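Local structure of Dot/Icm T4SS effector (Legionella pneumophila subsp. pneumophila, 4HFV) at residues A[14-19]-A[107-112]; A[73-78]-A[127-132]; A[81-86]-A[165-170]; A[132-137]-A[157-162]. The protein is of unknown molecular function but is a putative effector, probably delivered into host cells by the Dot/Icm type IV secretion system of this intracellular pathogen. One frame throughout, in Å; residues are numbered along the deposited sequence.

Contact 1: residues A[14-19]-A[107-112]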
# COMPACT_ATOMS: atom_id res chain seq x y z
N GLY A 14 13.48 11.53 24.95
CA GLY A 14 14.57 12.01 25.79
C GLY A 14 15.94 11.72 25.22
O GLY A 14 16.82 12.59 25.20
N SER A 15 16.17 10.52 24.71
CA SER A 15 17.53 10.22 24.28
C SER A 15 17.80 10.88 22.95
O SER A 15 18.93 11.28 22.69
CB SER A 15 17.82 8.71 24.25
OG SER A 15 17.07 8.10 23.26
N ILE A 16 16.78 11.08 22.12
CA ILE A 16 17.00 11.76 20.86
C ILE A 16 17.32 13.23 21.13
O ILE A 16 18.19 13.81 20.49
CB ILE A 16 15.78 11.61 19.92
CG1 ILE A 16 15.74 10.20 19.32
CG2 ILE A 16 15.80 12.67 18.79
CD1 ILE A 16 14.47 9.93 18.62
N ARG A 17 16.62 13.83 22.09
CA ARG A 17 16.85 15.22 22.41
C ARG A 17 18.29 15.31 22.96
O ARG A 17 19.01 16.26 22.65
CB ARG A 17 15.82 15.74 23.42
CG ARG A 17 14.42 16.01 22.82
CD ARG A 17 13.42 16.62 23.82
NE ARG A 17 14.09 17.66 24.58
CZ ARG A 17 14.09 18.96 24.25
NH1 ARG A 17 13.39 19.42 23.22
NH2 ARG A 17 14.80 19.81 24.98
N GLU A 18 18.72 14.30 23.74
CA GLU A 18 20.06 14.37 24.33
C GLU A 18 21.11 14.30 23.21
O GLU A 18 22.11 15.07 23.25
CB GLU A 18 20.32 13.29 25.36
CG GLU A 18 21.72 13.45 26.09
CD GLU A 18 22.06 14.89 26.58
OE1 GLU A 18 21.17 15.58 27.15
OE2 GLU A 18 23.22 15.35 26.40
N SER A 19 20.90 13.43 22.23
CA SER A 19 21.87 13.30 21.15
C SER A 19 21.92 14.57 20.28
O SER A 19 22.97 14.92 19.72
CB SER A 19 21.57 12.04 20.32
OG SER A 19 21.66 10.88 21.14
N THR A 107 21.48 4.24 16.96
CA THR A 107 21.53 2.81 17.24
C THR A 107 21.27 2.56 18.73
O THR A 107 20.49 1.67 19.11
CB THR A 107 22.91 2.27 16.93
OG1 THR A 107 23.21 2.52 15.55
CG2 THR A 107 23.02 0.77 17.31
N ILE A 108 21.96 3.34 19.56
CA ILE A 108 21.81 3.28 21.01
C ILE A 108 20.39 3.65 21.48
O ILE A 108 19.83 2.95 22.29
CB ILE A 108 22.82 4.22 21.77
CG1 ILE A 108 24.29 3.87 21.45
CG2 ILE A 108 22.58 4.15 23.25
CD1 ILE A 108 24.66 2.50 21.80
N SER A 109 19.83 4.73 20.97
CA SER A 109 18.51 5.19 21.40
C SER A 109 17.46 4.12 21.13
O SER A 109 16.53 3.92 21.91
CB SER A 109 18.11 6.48 20.68
OG SER A 109 18.87 7.59 21.15
N LEU A 110 17.64 3.43 20.02
CA LEU A 110 16.70 2.40 19.59
C LEU A 110 16.97 1.03 20.28
O LEU A 110 16.19 0.11 20.15
CB LEU A 110 16.76 2.30 18.08
CG LEU A 110 16.13 3.45 17.29
CD1 LEU A 110 16.44 3.39 15.79
CD2 LEU A 110 14.60 3.47 17.53
N ASP A 111 18.10 0.91 20.97
CA ASP A 111 18.51 -0.33 21.64
C ASP A 111 18.64 -1.48 20.65
O ASP A 111 18.36 -2.64 20.97
CB ASP A 111 17.59 -0.71 22.81
CG ASP A 111 18.24 -1.75 23.76
OD1 ASP A 111 19.48 -1.69 23.97
OD2 ASP A 111 17.53 -2.64 24.24
N LEU A 112 19.17 -1.16 19.47
CA LEU A 112 19.36 -2.14 18.44
C LEU A 112 20.55 -3.04 18.71
O LEU A 112 21.63 -2.58 19.12
CB LEU A 112 19.51 -1.46 17.07
CG LEU A 112 18.26 -0.79 16.51
CD1 LEU A 112 18.69 0.09 15.35
CD2 LEU A 112 17.23 -1.82 16.06
O HOH W 1 16.01 5.87 23.95
O HOH W 2 19.76 9.36 19.45
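Ser15 and Ser109 make a small polar, water-bridged contact between two helices of this all-alpha protein: helix 9-27 runs past the C-terminal end of helix 101-109, where the chain turns off through a Schellman motif. The two hydroxyls meet directly, with Ser15 OG and Ser109 OG 2.8 Å apart in a probable hydrogen bond. A first torsion of 67° sets Ser15 OG between its own backbone N and carbonyl carbon, where Leu12 O, one turn back, competes as a weak alternative for the same proton. Ser109 OG lies beside its backbone N and is also bonded to Ser105 O, one turn earlier. One water extends the contact to the backbone: it lies 2.6 Å from Ser15 OG and donates to Ser109 O. A second joins Ser109 OG to Ser19 OG, but Ser19 was modelled in two conformers, so this leg is doubtful. The apolar share is slight, for Ile16 CG1 comes within 4.5 Å of Ser109 OG and no closer, while the Ile16 side chain also touches Leu77 of helix 70-90. Asp111, with a positive phi of 59°, is the first residue to leave helical angles; its N bonds to Ile108 O, while Leu112 N reaches back to Thr107 O at 3.1 Å.

Contact 2: residues A[73-78]-A[127-132]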
# COMPACT_ATOMS: atom_id res chain seq x y z
N LYS A 73 2.32 6.58 19.42
CA LYS A 73 3.37 7.60 19.51
C LYS A 73 4.75 6.94 19.41
O LYS A 73 5.62 7.38 18.64
CB LYS A 73 3.27 8.38 20.82
CG LYS A 73 2.09 9.32 20.93
CD LYS A 73 1.96 9.87 22.33
CE LYS A 73 2.96 10.96 22.61
NZ LYS A 73 2.89 11.36 24.06
N ALA A 74 4.95 5.86 20.14
CA ALA A 74 6.26 5.20 20.08
C ALA A 74 6.56 4.66 18.68
O ALA A 74 7.69 4.78 18.13
CB ALA A 74 6.34 4.09 21.15
N ARG A 75 5.55 4.04 18.07
CA ARG A 75 5.75 3.47 16.74
C ARG A 75 6.20 4.52 15.73
O ARG A 75 7.15 4.31 14.98
CB ARG A 75 4.50 2.74 16.23
CG ARG A 75 4.80 1.97 14.92
CD ARG A 75 3.71 0.95 14.54
NE ARG A 75 3.51 -0.07 15.56
CZ ARG A 75 2.51 -0.07 16.45
NH1 ARG A 75 2.45 -1.06 17.35
NH2 ARG A 75 1.59 0.90 16.47
N VAL A 76 5.54 5.68 15.75
CA VAL A 76 5.98 6.77 14.89
C VAL A 76 7.41 7.23 15.15
O VAL A 76 8.22 7.35 14.20
CB VAL A 76 5.02 7.96 14.91
CG1 VAL A 76 5.57 9.11 14.04
CG2 VAL A 76 3.61 7.51 14.39
N LEU A 77 7.74 7.52 16.41
CA LEU A 77 9.08 8.05 16.70
C LEU A 77 10.16 6.99 16.43
O LEU A 77 11.18 7.30 15.83
CB LEU A 77 9.17 8.66 18.10
CG LEU A 77 10.45 9.45 18.43
CD1 LEU A 77 10.72 10.64 17.45
CD2 LEU A 77 10.41 9.96 19.86
N ASN A 78 9.94 5.74 16.84
CA ASN A 78 10.90 4.68 16.52
C ASN A 78 11.11 4.58 15.02
O ASN A 78 12.24 4.49 14.55
CB ASN A 78 10.42 3.32 17.04
CG ASN A 78 10.70 3.11 18.52
OD1 ASN A 78 11.62 2.39 18.89
ND2 ASN A 78 9.88 3.68 19.37
N TYR A 127 7.20 1.80 9.05
CA TYR A 127 7.22 2.78 7.97
C TYR A 127 5.80 3.15 7.53
O TYR A 127 5.55 4.28 7.10
CB TYR A 127 7.97 2.29 6.74
CG TYR A 127 9.47 2.13 6.93
CD1 TYR A 127 10.18 2.94 7.80
CD2 TYR A 127 10.17 1.17 6.21
CE1 TYR A 127 11.55 2.79 7.96
CE2 TYR A 127 11.53 1.01 6.35
CZ TYR A 127 12.21 1.83 7.22
OH TYR A 127 13.57 1.68 7.36
N SER A 128 4.88 2.21 7.61
CA SER A 128 3.51 2.52 7.29
C SER A 128 2.96 3.57 8.27
O SER A 128 2.33 4.56 7.87
CB SER A 128 2.66 1.24 7.26
OG SER A 128 1.32 1.51 6.97
N ALA A 129 3.23 3.36 9.57
CA ALA A 129 2.74 4.27 10.59
C ALA A 129 3.37 5.64 10.39
O ALA A 129 2.69 6.66 10.51
CB ALA A 129 3.00 3.74 12.04
N LEU A 130 4.66 5.66 10.04
CA LEU A 130 5.33 6.91 9.78
C LEU A 130 4.76 7.62 8.55
O LEU A 130 4.47 8.83 8.59
CB LEU A 130 6.83 6.66 9.58
CG LEU A 130 7.73 7.87 9.34
CD1 LEU A 130 7.58 8.92 10.41
CD2 LEU A 130 9.22 7.39 9.31
N GLU A 131 4.66 6.90 7.44
CA GLU A 131 4.01 7.47 6.26
C GLU A 131 2.60 8.04 6.54
O GLU A 131 2.29 9.15 6.11
CB GLU A 131 3.95 6.47 5.13
CG GLU A 131 3.42 7.06 3.83
CD GLU A 131 2.67 6.07 3.03
OE1 GLU A 131 3.09 4.89 3.03
OE2 GLU A 131 1.67 6.47 2.39
N LYS A 132 1.77 7.31 7.28
CA LYS A 132 0.42 7.81 7.61
C LYS A 132 0.53 9.12 8.40
O LYS A 132 -0.18 10.13 8.15
CB LYS A 132 -0.36 6.78 8.43
CG LYS A 132 -1.24 5.83 7.64
CD LYS A 132 -1.94 4.84 8.57
CE LYS A 132 -1.43 3.39 8.40
NZ LYS A 132 -1.93 2.74 7.14
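Ala129 points its CB at helix 70-90 and is met there by the aliphatic part of Arg75, while Val76 and Leu130 cross next to it at about a right angle. The axes of the two short segments pass 8.2 Å apart at 95°, so the helices meet at one spot and diverge from it. The small side chain of Ala129 is consistent with this close approach, and the CA atoms of Val76 and Leu130 are 5.2 Å apart. Arg75 lies alongside the methyl, its CG and CD each 3.8 Å from Ala129 CB. With chi1 at -172° the chain extends past the methyl before bending at chi3, and the guanidinium goes back to its own helix, where NH1 forms a salt bridge with Glu71. Val76 splits its branches between two partners. CG2 faces Ala129, 4.1 Å from its O and 4.5 Å from its CB, and CG1, anti to the backbone N, faces Leu130 CD1 at 4.2 Å, a methyl equally far from Val76 O. Leu130 goes on to touch Ala79, Leu80 and Tyr83, and the Ala129 side chain is about 9 Å from that of Arg176 of the succinate site. Methyl and methylene groups, with two backbone carbonyl oxygens, do the touching, and the one charged side chain turns its charge to Glu71; the crossing therefore rests on van der Waals packing and the burial of apolar surface.

Contact 3: residues A[81-86]-A[165-170]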
# COMPACT_ATOMS: atom_id res chain seq x y z
N ALA A 81 13.25 7.46 13.72
CA ALA A 81 14.65 7.36 14.13
C ALA A 81 15.30 6.29 13.28
O ALA A 81 16.41 6.49 12.78
CB ALA A 81 14.80 7.03 15.62
N TYR A 82 14.62 5.15 13.14
CA TYR A 82 15.16 4.05 12.34
C TYR A 82 15.39 4.49 10.91
O TYR A 82 16.44 4.23 10.35
CB TYR A 82 14.24 2.84 12.38
CG TYR A 82 14.91 1.63 11.79
CD1 TYR A 82 14.87 1.40 10.43
CD2 TYR A 82 15.66 0.74 12.59
CE1 TYR A 82 15.49 0.31 9.86
CE2 TYR A 82 16.29 -0.35 12.03
CZ TYR A 82 16.20 -0.55 10.66
OH TYR A 82 16.80 -1.62 10.05
N TYR A 83 14.41 5.18 10.33
CA TYR A 83 14.52 5.69 8.96
C TYR A 83 15.69 6.66 8.77
O TYR A 83 16.46 6.58 7.81
CB TYR A 83 13.17 6.34 8.58
CG TYR A 83 13.03 6.85 7.15
CD1 TYR A 83 13.31 6.05 6.06
CD2 TYR A 83 12.56 8.14 6.91
CE1 TYR A 83 13.13 6.54 4.76
CE2 TYR A 83 12.40 8.64 5.65
CZ TYR A 83 12.69 7.85 4.57
OH TYR A 83 12.53 8.40 3.32
N ILE A 84 15.82 7.61 9.68
CA ILE A 84 16.92 8.56 9.53
C ILE A 84 18.25 7.87 9.73
O ILE A 84 19.21 8.16 9.01
CB ILE A 84 16.79 9.74 10.50
CG1 ILE A 84 15.72 10.70 9.96
CG2 ILE A 84 18.15 10.44 10.64
CD1 ILE A 84 15.21 11.65 10.99
N ARG A 85 18.33 6.94 10.68
CA ARG A 85 19.54 6.10 10.83
C ARG A 85 19.90 5.41 9.49
O ARG A 85 21.05 5.42 9.05
CB ARG A 85 19.30 5.02 11.91
CG ARG A 85 20.48 4.06 12.19
CD ARG A 85 20.22 3.22 13.44
NE ARG A 85 21.25 2.20 13.70
CZ ARG A 85 21.29 1.01 13.11
NH1 ARG A 85 20.38 0.69 12.23
NH2 ARG A 85 22.23 0.11 13.43
N ASP A 86 18.92 4.81 8.83
CA ASP A 86 19.19 4.13 7.58
C ASP A 86 19.66 5.11 6.48
O ASP A 86 20.54 4.81 5.66
CB ASP A 86 17.92 3.42 7.13
CG ASP A 86 18.16 2.49 5.97
OD1 ASP A 86 18.89 1.52 6.15
OD2 ASP A 86 17.61 2.73 4.87
N ILE A 165 7.26 10.73 2.02
CA ILE A 165 6.04 9.92 1.92
C ILE A 165 6.12 8.89 0.78
O ILE A 165 5.83 7.71 1.01
CB ILE A 165 4.83 10.81 1.78
CG1 ILE A 165 4.57 11.48 3.13
CG2 ILE A 165 3.56 9.99 1.33
CD1 ILE A 165 3.76 12.77 3.04
N LEU A 166 6.55 9.31 -0.41
CA LEU A 166 6.73 8.39 -1.53
C LEU A 166 7.76 7.31 -1.21
O LEU A 166 7.52 6.12 -1.47
CB LEU A 166 7.19 9.15 -2.78
CG LEU A 166 6.14 10.15 -3.32
CD1 LEU A 166 6.76 11.13 -4.25
CD2 LEU A 166 4.98 9.42 -4.01
N GLU A 167 8.89 7.71 -0.63
CA GLU A 167 9.93 6.75 -0.32
C GLU A 167 9.42 5.72 0.71
O GLU A 167 9.60 4.52 0.54
CB GLU A 167 11.18 7.45 0.19
CG GLU A 167 12.22 6.48 0.79
CD GLU A 167 12.87 5.57 -0.21
OE1 GLU A 167 13.07 5.98 -1.38
OE2 GLU A 167 13.17 4.41 0.17
N LEU A 168 8.78 6.20 1.77
CA LEU A 168 8.25 5.34 2.81
C LEU A 168 7.21 4.39 2.21
O LEU A 168 7.16 3.19 2.53
CB LEU A 168 7.65 6.17 3.95
CG LEU A 168 8.74 6.84 4.85
CD1 LEU A 168 8.09 7.85 5.74
CD2 LEU A 168 9.41 5.77 5.69
N SER A 169 6.40 4.93 1.32
CA SER A 169 5.42 4.12 0.64
C SER A 169 6.10 3.06 -0.23
O SER A 169 5.69 1.90 -0.24
CB SER A 169 4.51 5.04 -0.17
OG SER A 169 3.85 4.32 -1.14
N ASP A 170 7.19 3.42 -0.90
CA ASP A 170 7.89 2.43 -1.69
C ASP A 170 8.45 1.31 -0.81
O ASP A 170 8.39 0.13 -1.18
CB ASP A 170 9.03 3.04 -2.48
CG ASP A 170 8.57 3.99 -3.56
OD1 ASP A 170 7.39 3.90 -3.96
OD2 ASP A 170 9.40 4.79 -4.02
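Tyr83 of helix 70-90 is the whole of this side's share: its ring reaches helix 161-188 and is met there by Leu168 over a face and by Glu167 at the edge. The face contact is a CH-pi interaction. Leu168 CD2 sits 3.8 Å from the ring centroid and 6° off the normal, nearly above the centre, and its distances to the ring carbons are almost even. Tyr83 CG is anti to the backbone N, chi1 -176°, which directs the ring toward helix 161-188. At the rim the contact is van der Waals: Tyr83 OH lies 3.2 Å from Glu167 CG and 3.5 Å from Glu167 CB. The bend at chi2 turns the carboxylate away from the hydroxyl, toward Arg171, its plane 16° from that of the ring.

The polar ends are satisfied by neighbouring residues. Tyr83 OH is hydrogen-bonded to Asp164 OD1, one turn before Leu168. Arg171 takes Glu167 OE2 at NE and Asp86 OD2 at NH1, and its charge probably offsets the two acids, whose oxygens stay 6.7 Å apart. Leu168 also packs on Tyr127 of helix 120-136. The neighbouring Ser169 weakly contacts a succinate, probably from crystallisation, and Asp170 OD1 bonds to His173 of the second subunit, so helix 161-188 has Tyr83 on one flank and the dimer partner along another.

Contact 4: residues A[132-137]-A[157-162]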
# COMPACT_ATOMS: atom_id res chain seq x y z
N LYS A 132 1.77 7.31 7.28
CA LYS A 132 0.42 7.81 7.61
C LYS A 132 0.53 9.12 8.40
O LYS A 132 -0.18 10.13 8.15
CB LYS A 132 -0.36 6.78 8.43
CG LYS A 132 -1.24 5.83 7.64
CD LYS A 132 -1.94 4.84 8.57
CE LYS A 132 -1.43 3.39 8.40
NZ LYS A 132 -1.93 2.74 7.14
N PHE A 133 1.40 9.10 9.41
CA PHE A 133 1.60 10.24 10.24
C PHE A 133 1.96 11.46 9.41
O PHE A 133 1.34 12.52 9.55
CB PHE A 133 2.70 9.94 11.29
CG PHE A 133 3.22 11.14 11.97
CD1 PHE A 133 2.57 11.65 13.10
CD2 PHE A 133 4.38 11.74 11.52
CE1 PHE A 133 3.10 12.78 13.74
CE2 PHE A 133 4.90 12.86 12.15
CZ PHE A 133 4.27 13.36 13.25
N LEU A 134 2.94 11.32 8.51
CA LEU A 134 3.33 12.46 7.69
C LEU A 134 2.17 12.97 6.79
O LEU A 134 1.95 14.19 6.63
CB LEU A 134 4.59 12.13 6.85
CG LEU A 134 5.92 11.96 7.64
CD1 LEU A 134 6.98 11.46 6.74
CD2 LEU A 134 6.44 13.23 8.28
N ARG A 135 1.45 12.06 6.17
CA ARG A 135 0.29 12.42 5.35
C ARG A 135 -0.74 13.20 6.18
O ARG A 135 -1.33 14.18 5.71
CB ARG A 135 -0.35 11.17 4.73
CG ARG A 135 0.44 10.57 3.55
CD ARG A 135 -0.48 9.62 2.69
NE ARG A 135 -0.56 8.27 3.22
CZ ARG A 135 -1.57 7.76 3.93
NH1 ARG A 135 -1.50 6.51 4.38
NH2 ARG A 135 -2.65 8.49 4.19
N SER A 136 -0.87 12.82 7.45
CA SER A 136 -1.84 13.48 8.33
C SER A 136 -1.43 14.93 8.61
O SER A 136 -2.27 15.72 9.00
CB SER A 136 -2.03 12.69 9.64
OG SER A 136 -1.01 13.02 10.59
N HIS A 137 -0.16 15.25 8.36
CA HIS A 137 0.38 16.59 8.58
C HIS A 137 0.78 17.25 7.28
O HIS A 137 1.41 18.28 7.32
CB HIS A 137 1.57 16.57 9.55
CG HIS A 137 1.18 16.20 10.95
ND1 HIS A 137 0.39 17.01 11.73
CD2 HIS A 137 1.39 15.07 11.66
CE1 HIS A 137 0.15 16.40 12.88
NE2 HIS A 137 0.74 15.21 12.86
N LYS A 157 13.43 23.64 5.55
CA LYS A 157 14.40 23.88 4.52
C LYS A 157 15.23 22.62 4.29
O LYS A 157 15.68 21.96 5.26
CB LYS A 157 15.31 25.04 4.89
CG LYS A 157 16.08 25.63 3.70
CD LYS A 157 16.98 26.80 4.13
CE LYS A 157 18.09 26.33 5.08
NZ LYS A 157 18.90 27.46 5.64
N HIS A 158 15.44 22.34 3.01
CA HIS A 158 16.28 21.26 2.52
C HIS A 158 15.68 19.94 2.85
O HIS A 158 16.38 18.92 2.91
CB HIS A 158 17.71 21.40 3.07
CG HIS A 158 18.40 22.61 2.57
ND1 HIS A 158 18.23 23.07 1.28
CD2 HIS A 158 19.21 23.51 3.18
CE1 HIS A 158 18.91 24.19 1.12
NE2 HIS A 158 19.52 24.47 2.25
N TYR A 159 14.37 19.97 3.06
CA TYR A 159 13.60 18.76 3.31
C TYR A 159 12.33 18.73 2.42
O TYR A 159 11.64 19.73 2.29
CB TYR A 159 13.22 18.68 4.78
CG TYR A 159 12.40 17.47 5.11
CD1 TYR A 159 12.94 16.20 5.02
CD2 TYR A 159 11.07 17.60 5.51
CE1 TYR A 159 12.15 15.07 5.31
CE2 TYR A 159 10.31 16.50 5.82
CZ TYR A 159 10.85 15.23 5.72
OH TYR A 159 10.01 14.16 6.01
N SER A 160 12.05 17.58 1.82
CA SER A 160 10.80 17.36 1.09
C SER A 160 9.97 16.25 1.75
O SER A 160 10.28 15.08 1.62
CB SER A 160 11.05 16.98 -0.36
OG SER A 160 9.80 16.70 -1.02
N VAL A 161 8.95 16.65 2.50
CA VAL A 161 8.11 15.70 3.20
C VAL A 161 7.40 14.79 2.18
O VAL A 161 7.20 13.59 2.44
CB VAL A 161 7.13 16.42 4.12
CG1 VAL A 161 6.09 17.29 3.33
CG2 VAL A 161 6.38 15.45 5.04
N VAL A 162 7.07 15.31 0.99
CA VAL A 162 6.41 14.45 -0.00
C VAL A 162 7.36 13.39 -0.54
O VAL A 162 6.96 12.24 -0.72
CB VAL A 162 5.81 15.26 -1.18
CG1 VAL A 162 5.22 14.34 -2.23
CG2 VAL A 162 4.76 16.19 -0.66
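Leu134 packs against Val161 and Tyr159 in a helix-to-helix contact of this all-alpha protein, where the last turns of helix 120-136 meet the N-capped start of helix 161-188 after a long helix-free connection. Leu134 gives up the most surface here. Its CG stands beside the backbone N, chi1 -69°, and the fork then divides between the two partners. CD2 lies 3.9 Å from Val161 CG2, the two side chains sliding past each other in opposite directions, and Leu134 CB approaches the same methyl at 4.2 Å. Val161 comes next: its CG2 is anti to its backbone N and does all the touching. Tyr159 contributes least. Its hydroxyl comes head-on toward Leu134, with OH 4.1 Å from CD1, a loose van der Waals approach. The polar partner of this hydroxyl is Asp164 OD2. Asp164 thus helps to hold the ring in place, and Val161 N lies 3.6 Å above the same ring, offset toward its rim. Between Tyr159 and Val161, Ser160 is the N-cap, its OG bonded to the backbone N of Asp163. Leu134 also touches Ile165 and Leu168, so the packing continues along helix 161-188, and Tyr159 touches Val55 of helix 49-64. Near the end of helix 120-136, Ser136 OG donates to Phe133 O at 2.6 Å, lying in the carbonyl plane on a lone pair.

Helix 70-90 is the common thread of contacts 2 and 3, whose centres are about 10 Å apart; contact 2 shares helix 120-136 with contact 4, and contact 3 shares helix 161-188 with it. These three therefore form one continuous packed region in which Leu168 touches Tyr127, Leu130 and Leu134. Contact 1, formed by helices 9-27 and 101-109, lies across the centre of the chain from contact 4, about 22 Å between centres, but reaches contacts 2 and 3 through Leu110 on Asn78 and Thr107 on Arg85. Along the chain the segments of contacts 1, 2 and 3 interleave, which ties the helices into a single bundle; contact 4 follows contacts 1 and 2, sharing Lys132 with the latter, and lies between the two segments of contact 3.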